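Long-range contacts in endoglucanase FnCel5A (PDB 3NCO), which probably hydrolyses internal beta-1,4-glucosidic links of cellulose, as a glycoside hydrolase of family 5: residues N143-Q147 / D177-S182; I100-F105 / V118-W123; F202-E206 / Q237-F242. One frame throughout, in Å; residues are numbered along the deposited sequence.

Interaction 1 of 3, residues N143-Q147 / D177-S182; sequences NEPAQ and DVPNWS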
loop_
_atom_site.group_PDB
_atom_site.type_symbol
_atom_site.label_atom_id
_atom_site.label_comp_id
_atom_site.label_asym_id
_atom_site.label_seq_id
_atom_site.Cartn_x
_atom_site.Cartn_y
_atom_site.Cartn_z
ATOM N N ASN A 143 2.663 5.227 4.791
ATOM C CA ASN A 143 1.344 5.103 4.176
ATOM C C ASN A 143 0.556 6.395 4.307
ATOM O O ASN A 143 0.345 6.912 5.392
ATOM C CB ASN A 143 0.604 4.012 4.950
ATOM C CG ASN A 143 -0.801 3.801 4.459
ATOM O OD1 ASN A 143 -1.784 4.088 5.179
ATOM N ND2 ASN A 143 -0.909 3.379 3.280
ATOM N N GLU A 144 0.088 6.898 3.155
ATOM C CA GLU A 144 -0.876 8.032 3.196
ATOM C C GLU A 144 -0.461 9.203 4.104
ATOM O O GLU A 144 -1.063 9.434 5.138
ATOM C CB GLU A 144 -2.259 7.513 3.604
ATOM C CG GLU A 144 -2.838 6.641 2.524
ATOM C CD GLU A 144 -4.221 6.165 2.819
ATOM O OE1 GLU A 144 -4.752 6.454 3.910
ATOM O OE2 GLU A 144 -4.804 5.445 2.008
ATOM N N PRO A 145 0.571 9.950 3.708
ATOM C CA PRO A 145 0.816 11.166 4.411
ATOM C C PRO A 145 -0.453 11.975 4.361
ATOM O O PRO A 145 -1.195 11.866 3.359
ATOM C CB PRO A 145 1.847 11.870 3.519
ATOM C CG PRO A 145 2.638 10.747 2.972
ATOM C CD PRO A 145 1.498 9.797 2.558
ATOM N N ALA A 146 -0.744 12.716 5.428
ATOM C CA ALA A 146 -1.986 13.537 5.503
ATOM C C ALA A 146 -2.023 14.401 6.726
ATOM O O ALA A 146 -1.078 14.418 7.495
ATOM C CB ALA A 146 -3.224 12.661 5.500
ATOM N N GLN A 147 -3.092 15.211 6.842
ATOM C CA GLN A 147 -3.278 16.034 8.022
ATOM C C GLN A 147 -2.123 16.993 8.120
ATOM O O GLN A 147 -1.870 17.704 7.156
ATOM C CB GLN A 147 -3.498 15.204 9.300
ATOM C CG GLN A 147 -4.835 14.428 9.205
ATOM C CD GLN A 147 -5.234 13.873 10.562
ATOM O OE1 GLN A 147 -5.474 14.635 11.510
ATOM N NE2 GLN A 147 -5.282 12.561 10.678
ATOM N N ASP A 177 4.764 7.464 -1.165
ATOM C CA ASP A 177 3.324 7.755 -1.270
ATOM C C ASP A 177 3.037 9.195 -1.621
ATOM O O ASP A 177 3.669 10.100 -1.158
ATOM C CB ASP A 177 2.608 7.463 0.065
ATOM C CG ASP A 177 2.431 5.901 0.306
ATOM O OD1 ASP A 177 3.411 5.146 0.047
ATOM O OD2 ASP A 177 1.362 5.464 0.816
ATOM N N VAL A 178 2.033 9.339 -2.441
ATOM C CA VAL A 178 1.386 10.636 -2.715
ATOM C C VAL A 178 0.784 11.143 -1.393
ATOM O O VAL A 178 0.251 10.325 -0.606
ATOM C CB VAL A 178 0.322 10.367 -3.796
ATOM C CG1 VAL A 178 -0.518 11.618 -3.956
ATOM C CG2 VAL A 178 1.082 10.050 -5.086
ATOM N N PRO A 179 0.878 12.465 -1.135
ATOM C CA PRO A 179 0.385 13.026 0.148
ATOM C C PRO A 179 -1.145 13.191 0.112
ATOM O O PRO A 179 -1.803 12.666 -0.807
ATOM C CB PRO A 179 1.137 14.350 0.291
ATOM C CG PRO A 179 1.384 14.772 -1.163
ATOM C CD PRO A 179 1.449 13.513 -2.025
ATOM N N ASN A 180 -1.711 13.845 1.150
ATOM C CA ASN A 180 -3.172 14.009 1.279
ATOM C C ASN A 180 -3.922 12.690 1.077
ATOM O O ASN A 180 -4.801 12.542 0.212
ATOM C CB ASN A 180 -3.699 15.101 0.351
ATOM C CG ASN A 180 -4.839 15.878 0.976
ATOM O OD1 ASN A 180 -4.645 16.982 1.496
ATOM N ND2 ASN A 180 -6.042 15.310 0.921
ATOM N N TRP A 181 -3.562 11.733 1.923
ATOM C CA TRP A 181 -4.172 10.383 1.887
ATOM C C TRP A 181 -3.860 9.606 0.611
ATOM O O TRP A 181 -4.565 8.609 0.320
ATOM C CB TRP A 181 -5.699 10.460 2.037
ATOM C CG TRP A 181 -6.104 11.212 3.190
ATOM C CD1 TRP A 181 -6.718 12.460 3.216
ATOM C CD2 TRP A 181 -5.965 10.807 4.529
ATOM N NE1 TRP A 181 -6.958 12.827 4.500
ATOM C CE2 TRP A 181 -6.516 11.836 5.335
ATOM C CE3 TRP A 181 -5.461 9.673 5.139
ATOM C CZ2 TRP A 181 -6.542 11.763 6.716
ATOM C CZ3 TRP A 181 -5.479 9.598 6.531
ATOM C CH2 TRP A 181 -6.034 10.628 7.298
ATOM N N SER A 182 -2.877 10.071 -0.175
ATOM C CA SER A 182 -2.503 9.370 -1.411
ATOM C C SER A 182 -3.642 9.401 -2.473
ATOM O O SER A 182 -3.698 8.578 -3.398
ATOM C CB SER A 182 -1.898 7.977 -1.044
ATOM O OG SER A 182 -0.860 8.212 -0.054
HETATM O O HOH W 1 -4.655 15.838 4.555
#

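Interaction 2 of 3, residues I100-F105 / V118-W123; sequences INCHHF and VLVEIW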
loop_
_atom_site.group_PDB
_atom_site.type_symbol
_atom_site.label_atom_id
_atom_site.label_comp_id
_atom_site.label_asym_id
_atom_site.label_seq_id
_atom_site.Cartn_x
_atom_site.Cartn_y
_atom_site.Cartn_z
ATOM N N ILE A 100 7.085 -3.846 2.529
ATOM C CA ILE A 100 6.818 -3.563 3.956
ATOM C C ILE A 100 6.851 -2.026 4.124
ATOM O O ILE A 100 7.753 -1.371 3.559
ATOM C CB ILE A 100 7.837 -4.287 4.922
ATOM C CG1 ILE A 100 9.292 -3.752 4.728
ATOM C CG2 ILE A 100 7.711 -5.891 4.898
ATOM C CD1 ILE A 100 10.292 -4.431 5.746
ATOM N N ASN A 101 5.915 -1.487 4.912
ATOM C CA ASN A 101 5.710 -0.024 4.959
ATOM C C ASN A 101 5.800 0.361 6.467
ATOM O O ASN A 101 6.004 -0.474 7.345
ATOM C CB ASN A 101 4.372 0.450 4.253
ATOM C CG ASN A 101 3.095 0.229 5.096
ATOM O OD1 ASN A 101 3.163 -0.246 6.254
ATOM N ND2 ASN A 101 1.906 0.544 4.506
ATOM N N CYS A 102 5.609 1.657 6.763
ATOM C CA CYS A 102 5.141 2.047 8.077
ATOM C C CYS A 102 3.755 2.679 7.889
ATOM O O CYS A 102 3.525 3.415 6.928
ATOM C CB CYS A 102 6.126 3.058 8.645
ATOM S SG CYS A 102 5.799 3.584 10.381
ATOM N N HIS A 103 2.851 2.403 8.823
ATOM C CA HIS A 103 1.413 2.610 8.640
ATOM C C HIS A 103 0.834 3.024 10.002
ATOM O O HIS A 103 1.315 2.616 11.088
ATOM C CB HIS A 103 0.811 1.285 8.213
ATOM C CG HIS A 103 -0.393 1.342 7.319
ATOM N ND1 HIS A 103 -1.686 1.590 7.737
ATOM C CD2 HIS A 103 -0.489 1.021 6.017
ATOM C CE1 HIS A 103 -2.528 1.397 6.724
ATOM N NE2 HIS A 103 -1.818 1.086 5.664
ATOM N N HIS A 104 -0.161 3.905 9.946
ATOM C CA HIS A 104 -0.883 4.270 11.164
ATOM C C HIS A 104 0.043 4.822 12.264
ATOM O O HIS A 104 -0.002 4.361 13.384
ATOM C CB HIS A 104 -1.702 3.069 11.681
ATOM C CG HIS A 104 -2.836 3.462 12.568
ATOM N ND1 HIS A 104 -4.162 3.186 12.254
ATOM C CD2 HIS A 104 -2.857 4.140 13.742
ATOM C CE1 HIS A 104 -4.945 3.667 13.216
ATOM N NE2 HIS A 104 -4.180 4.267 14.110
ATOM N N PHE A 105 0.825 5.837 11.934
ATOM C CA PHE A 105 1.610 6.563 12.942
ATOM C C PHE A 105 0.836 7.855 13.321
ATOM O O PHE A 105 1.088 8.915 12.763
ATOM C CB PHE A 105 2.973 6.850 12.326
ATOM C CG PHE A 105 4.035 7.276 13.297
ATOM C CD1 PHE A 105 5.389 7.270 12.877
ATOM C CD2 PHE A 105 3.736 7.686 14.618
ATOM C CE1 PHE A 105 6.404 7.706 13.760
ATOM C CE2 PHE A 105 4.747 8.077 15.497
ATOM C CZ PHE A 105 6.099 8.081 15.056
ATOM N N VAL A 118 11.276 10.539 14.530
ATOM C CA VAL A 118 11.060 9.199 15.068
ATOM C C VAL A 118 10.920 8.231 13.883
ATOM O O VAL A 118 11.487 7.142 13.890
ATOM C CB VAL A 118 9.821 9.133 16.011
ATOM C CG1 VAL A 118 9.595 7.706 16.516
ATOM C CG2 VAL A 118 9.979 10.132 17.166
ATOM N N LEU A 119 10.212 8.653 12.829
ATOM C CA LEU A 119 10.132 7.843 11.621
ATOM C C LEU A 119 11.520 7.610 11.037
ATOM O O LEU A 119 11.851 6.498 10.590
ATOM C CB LEU A 119 9.217 8.531 10.576
ATOM C CG LEU A 119 9.037 7.751 9.275
ATOM C CD1 LEU A 119 8.231 6.467 9.498
ATOM C CD2 LEU A 119 8.356 8.731 8.316
ATOM N N VAL A 120 12.342 8.671 11.039
ATOM C CA VAL A 120 13.711 8.481 10.518
ATOM C C VAL A 120 14.423 7.349 11.296
ATOM O O VAL A 120 15.109 6.476 10.692
ATOM C CB VAL A 120 14.541 9.768 10.562
ATOM C CG1 VAL A 120 15.964 9.499 10.226
ATOM C CG2 VAL A 120 13.986 10.808 9.555
ATOM N N GLU A 121 14.318 7.369 12.631
ATOM C CA GLU A 121 14.978 6.338 13.459
ATOM C C GLU A 121 14.370 4.950 13.257
ATOM O O GLU A 121 15.104 3.962 13.197
ATOM C CB GLU A 121 14.902 6.691 14.934
ATOM C CG GLU A 121 15.692 7.952 15.317
ATOM C CD GLU A 121 17.140 7.937 14.793
ATOM O OE1 GLU A 121 17.864 6.947 15.048
ATOM O OE2 GLU A 121 17.570 8.892 14.112
ATOM N N ILE A 122 13.054 4.875 13.093
ATOM C CA ILE A 122 12.413 3.578 12.760
ATOM C C ILE A 122 13.030 3.015 11.503
ATOM O O ILE A 122 13.470 1.866 11.458
ATOM C CB ILE A 122 10.870 3.738 12.596
ATOM C CG1 ILE A 122 10.256 3.897 13.980
ATOM C CG2 ILE A 122 10.236 2.527 11.837
ATOM C CD1 ILE A 122 8.824 4.434 13.973
ATOM N N TRP A 123 13.097 3.831 10.472
ATOM C CA TRP A 123 13.610 3.359 9.201
ATOM C C TRP A 123 15.112 3.054 9.212
ATOM O O TRP A 123 15.581 2.148 8.484
ATOM C CB TRP A 123 13.191 4.291 8.069
ATOM C CG TRP A 123 11.840 3.805 7.505
ATOM C CD1 TRP A 123 10.577 4.423 7.607
ATOM C CD2 TRP A 123 11.620 2.574 6.839
ATOM N NE1 TRP A 123 9.625 3.640 6.989
ATOM C CE2 TRP A 123 10.235 2.487 6.537
ATOM C CE3 TRP A 123 12.477 1.525 6.464
ATOM C CZ2 TRP A 123 9.691 1.377 5.852
ATOM C CZ3 TRP A 123 11.966 0.456 5.789
ATOM C CH2 TRP A 123 10.570 0.357 5.478
#

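Interaction 3 of 3, residues F202-E206 / Q237-F242; sequences FHYYE and QIRNHF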
loop_
_atom_site.group_PDB
_atom_site.type_symbol
_atom_site.label_atom_id
_atom_site.label_comp_id
_atom_site.label_asym_id
_atom_site.label_seq_id
_atom_site.Cartn_x
_atom_site.Cartn_y
_atom_site.Cartn_z
ATOM N N PHE A 202 -0.101 5.767 -5.397
ATOM C CA PHE A 202 -1.360 6.450 -4.969
ATOM C C PHE A 202 -2.366 5.382 -4.617
ATOM O O PHE A 202 -2.105 4.212 -4.899
ATOM C CB PHE A 202 -1.932 7.425 -6.023
ATOM C CG PHE A 202 -2.597 6.750 -7.225
ATOM C CD1 PHE A 202 -3.967 6.865 -7.435
ATOM C CD2 PHE A 202 -1.818 6.049 -8.176
ATOM C CE1 PHE A 202 -4.576 6.258 -8.592
ATOM C CE2 PHE A 202 -2.412 5.440 -9.292
ATOM C CZ PHE A 202 -3.771 5.550 -9.488
ATOM N N HIS A 203 -3.405 5.770 -3.902
ATOM C CA HIS A 203 -4.479 4.865 -3.554
ATOM C C HIS A 203 -5.751 5.336 -4.206
ATOM O O HIS A 203 -5.938 6.543 -4.386
ATOM C CB HIS A 203 -4.676 4.870 -2.062
ATOM C CG HIS A 203 -3.482 4.357 -1.326
ATOM N ND1 HIS A 203 -3.403 4.372 0.039
ATOM C CD2 HIS A 203 -2.340 3.802 -1.783
ATOM C CE1 HIS A 203 -2.249 3.833 0.409
ATOM N NE2 HIS A 203 -1.584 3.481 -0.685
ATOM N N TYR A 204 -6.613 4.396 -4.581
ATOM C CA TYR A 204 -7.793 4.744 -5.343
ATOM C C TYR A 204 -9.056 4.168 -4.732
ATOM O O TYR A 204 -9.227 2.947 -4.677
ATOM C CB TYR A 204 -7.713 4.321 -6.819
ATOM C CG TYR A 204 -8.733 5.076 -7.665
ATOM C CD1 TYR A 204 -8.568 6.432 -7.945
ATOM C CD2 TYR A 204 -9.860 4.414 -8.185
ATOM C CE1 TYR A 204 -9.541 7.107 -8.711
ATOM C CE2 TYR A 204 -10.811 5.057 -8.938
ATOM C CZ TYR A 204 -10.642 6.399 -9.202
ATOM O OH TYR A 204 -11.549 7.054 -9.971
ATOM N N TYR A 205 -9.940 5.080 -4.318
ATOM C CA TYR A 205 -11.232 4.721 -3.735
ATOM C C TYR A 205 -12.395 5.599 -4.240
ATOM O O TYR A 205 -13.441 5.693 -3.586
ATOM C CB TYR A 205 -11.131 4.901 -2.229
ATOM C CG TYR A 205 -10.234 3.871 -1.575
ATOM C CD1 TYR A 205 -10.664 2.566 -1.406
ATOM C CD2 TYR A 205 -8.948 4.230 -1.057
ATOM C CE1 TYR A 205 -9.891 1.627 -0.768
ATOM C CE2 TYR A 205 -8.166 3.279 -0.401
ATOM C CZ TYR A 205 -8.631 1.981 -0.254
ATOM O OH TYR A 205 -7.896 1.034 0.410
ATOM N N GLU A 206 -12.234 6.208 -5.414
ATOM C CA GLU A 206 -13.333 6.984 -6.008
ATOM C C GLU A 206 -14.282 6.098 -6.766
ATOM O O GLU A 206 -13.833 5.140 -7.420
ATOM C CB GLU A 206 -12.783 8.038 -6.949
ATOM C CG GLU A 206 -11.764 8.931 -6.202
ATOM C CD GLU A 206 -12.364 9.491 -4.923
ATOM O OE1 GLU A 206 -13.534 9.939 -4.914
ATOM O OE2 GLU A 206 -11.708 9.452 -3.869
ATOM N N GLN A 237 -14.869 8.482 -15.718
ATOM C CA GLN A 237 -14.385 9.197 -14.506
ATOM C C GLN A 237 -13.072 8.598 -14.022
ATOM O O GLN A 237 -12.132 9.332 -13.677
ATOM C CB GLN A 237 -15.414 9.174 -13.345
ATOM C CG GLN A 237 -16.720 9.997 -13.564
ATOM C CD GLN A 237 -16.539 11.482 -13.178
ATOM O OE1 GLN A 237 -15.946 11.780 -12.115
ATOM N NE2 GLN A 237 -17.019 12.408 -14.033
ATOM N N ILE A 238 -12.992 7.262 -13.998
ATOM C CA ILE A 238 -11.779 6.581 -13.511
ATOM C C ILE A 238 -10.620 6.776 -14.515
ATOM O O ILE A 238 -9.488 7.074 -14.133
ATOM C CB ILE A 238 -12.011 5.069 -13.270
ATOM C CG1 ILE A 238 -13.106 4.902 -12.210
ATOM C CG2 ILE A 238 -10.689 4.316 -12.865
ATOM C CD1 ILE A 238 -13.537 3.434 -11.982
ATOM N N ARG A 239 -10.899 6.565 -15.791
ATOM C CA ARG A 239 -9.869 6.757 -16.810
ATOM C C ARG A 239 -9.253 8.172 -16.725
ATOM O O ARG A 239 -8.048 8.333 -16.843
ATOM C CB ARG A 239 -10.463 6.493 -18.201
ATOM C CG ARG A 239 -9.332 6.419 -19.256
ATOM C CD ARG A 239 -9.796 6.143 -20.659
ATOM N NE ARG A 239 -10.939 5.239 -20.733
ATOM C CZ ARG A 239 -10.867 3.919 -20.613
ATOM N NH1 ARG A 239 -9.691 3.337 -20.412
ATOM N NH2 ARG A 239 -11.967 3.178 -20.716
ATOM N N ASN A 240 -10.097 9.199 -16.563
ATOM C CA ASN A 240 -9.645 10.587 -16.492
ATOM C C ASN A 240 -8.691 10.716 -15.287
ATOM O O ASN A 240 -7.639 11.353 -15.362
ATOM C CB ASN A 240 -10.883 11.535 -16.395
ATOM C CG ASN A 240 -10.538 13.048 -16.420
ATOM O OD1 ASN A 240 -10.040 13.589 -17.429
ATOM N ND2 ASN A 240 -10.858 13.739 -15.329
ATOM N N HIS A 241 -9.098 10.142 -14.147
ATOM C CA HIS A 241 -8.244 10.186 -12.942
ATOM C C HIS A 241 -6.863 9.527 -13.182
ATOM O O HIS A 241 -5.820 10.063 -12.781
ATOM C CB HIS A 241 -8.966 9.467 -11.817
ATOM C CG HIS A 241 -10.203 10.181 -11.358
ATOM N ND1 HIS A 241 -11.181 9.560 -10.617
ATOM C CD2 HIS A 241 -10.614 11.462 -11.531
ATOM C CE1 HIS A 241 -12.122 10.436 -10.310
ATOM N NE2 HIS A 241 -11.803 11.600 -10.856
ATOM N N PHE A 242 -6.874 8.322 -13.734
ATOM C CA PHE A 242 -5.625 7.544 -13.892
ATOM C C PHE A 242 -4.749 8.155 -14.992
ATOM O O PHE A 242 -3.501 8.161 -14.863
ATOM C CB PHE A 242 -5.932 6.087 -14.239
ATOM C CG PHE A 242 -6.316 5.246 -13.060
ATOM C CD1 PHE A 242 -7.223 5.702 -12.098
ATOM C CD2 PHE A 242 -5.709 4.018 -12.866
ATOM C CE1 PHE A 242 -7.542 4.898 -10.966
ATOM C CE2 PHE A 242 -6.006 3.234 -11.752
ATOM C CZ PHE A 242 -6.948 3.662 -10.834
#

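Interaction 1 of 3, residues N143-Q147 / D177-S182
The W181 indole leaves its backbone with CG anti to the carbonyl carbon (chi1 -53°) and spreads over the A146 methyl. E144 uses a similar first torsion and then runs extended, which lays E144 CG against W181 O at 3.4 Å and brings OE1 to the rim of the same indole. A146 CB sits over the six-membered ring, 3.4 Å from its centroid and 13° off the normal. This is a close CH-pi contact. E144 OE1 lies at the ring's edge, 3.5 Å from W181 CE3, with the carboxylate plane perpendicular to the ring. Q147 extends the apolar contact, its CG lying 4.0 Å from W181 CZ2.

The backbones are joined too. W181 N donates to P145 O at 2.8 Å. E144 N donates a nearly straight hydrogen bond to D177 OD2 at 3.0 Å. It meets that oxygen from above the carboxylate plane, 39° out of it. P145 CD packs on V178 O and lies 3.6 Å from D177 CB, while P145 CB packs on P179. A water accepts from Q147 N and makes a weak bond to N180 OD1. S182 OG lies 3.3 Å from E144 CA.

The two loops follow barrel strands 137-140 and 174-177. The Asn-Glu-Pro sequence of N143 to P145 matches the family 5 signature, in which the glutamate is the acid/base; E144 probably has that role here by family resemblance. H203 grips E144 OE2 directly by a hydrogen bond. The W181 carbonyl and indole edge border the carboxylate by packing alone, which probably limits how it can turn.

Interaction 2 of 3, residues I100-F105 / V118-W123
F105 points the far rim of its ring at the helix and overlaps V118, L119 and I122. Its CG is anti to the backbone N (chi1 -165°), which carries the ring out from the loop toward V118 and L119 of helix 112-130. The closest touch is F105 CZ to V118 CG1, 3.8 Å. The valine lies at the ring edge, and the two side chains cross at about a right angle. L119 N also approaches this edge. I122 CD1 comes obliquely, 4.1 Å from F105 CE1.

C102 fills the middle of the contact. Its sulfur lies 3.9 Å from L119 CD1. Its CB approaches W123 NE1 obliquely, at 3.9 Å. That nitrogen has its hydrogen-bond partner in I141 O, which probably helps to set the indole's rotation. W123 reaches along the strand end with its six-membered ring. I100 O meets the ring at its edge, in plane, 3.8 Å from W123 CH2. The I100 side chain touches the same corner more loosely. All these side chains are buried and meet by van der Waals packing.

The contact joins strand 97-101 and its following loop to helix 112-130 on the outside of the barrel. F105 also stands at the N-cap position of helix 106-110, so the loop turns into that short helix beside the contact. W123 meets F139 of the next strand, 137-140, and packs on V161 and I165 of helix 151-168. I100 touches L137 and F139 of that strand, and V126 and F130 of helix 112-130. The indole therefore sits where two neighbouring helices cover two neighbouring strands.

Interaction 3 of 3, residues F202-E206 / Q237-F242
Q237 O approaches Y204 OH loosely, at 4.4 Å, and lies over one face of the H241 imidazole. I238 packs on Y204, its CG1 3.5 Å from Y204 OH. H241 brings ND1 to that hydroxyl in a short 2.6 Å hydrogen bond, Y204 OH to H241 ND1. Either atom could be the donor. The two rings meet rim to rim, with planes 60° apart. E206 CB approaches H241 CE1 obliquely.

F242 carries the aromatic packing. Its edge points at the face of Y204, with F242 CE1 3.5 Å from Y204 CG and the planes at 81°. F202 in turn presents its edge to the face of F242. F202 CG stands between the backbone N and the carbonyl carbon (chi1 74°), a turn that brings CZ over the F242 face. With an alanine in place of Y204, H241 ND1 would probably lose its hydroxyl partner and the edge of F242 the ring face it points at.

The axes of strand 202-204 and helix 237-242 run antiparallel, 11.6 Å apart at closest approach. I282 and A283 of helix 269-285 also touch F242. An aromatic cluster here joins a strand to its covering helix, the strand-helix layering of a TIM barrel.

Along the chain the order is interaction 2, interaction 1, interaction 3, each closing before the next opens. All belong to one eight-stranded parallel barrel. Interactions 2 and 3 pack helices 112-130 and 232-252 against strands 97-101 and 198-204. Their centres are about 27 Å apart, on opposite sides of the chain's centre, and they do not touch. Interaction 1 lies between them, with centres about 14 Å from interaction 2 and 15 Å from interaction 3. It joins loops that follow strands 137-140 and 174-177. Probable hydrogen bonds link N143 N to C102 O and S182 O to H203 N. The outer helix packing thus connects through the strand ends to the probable active-site rim.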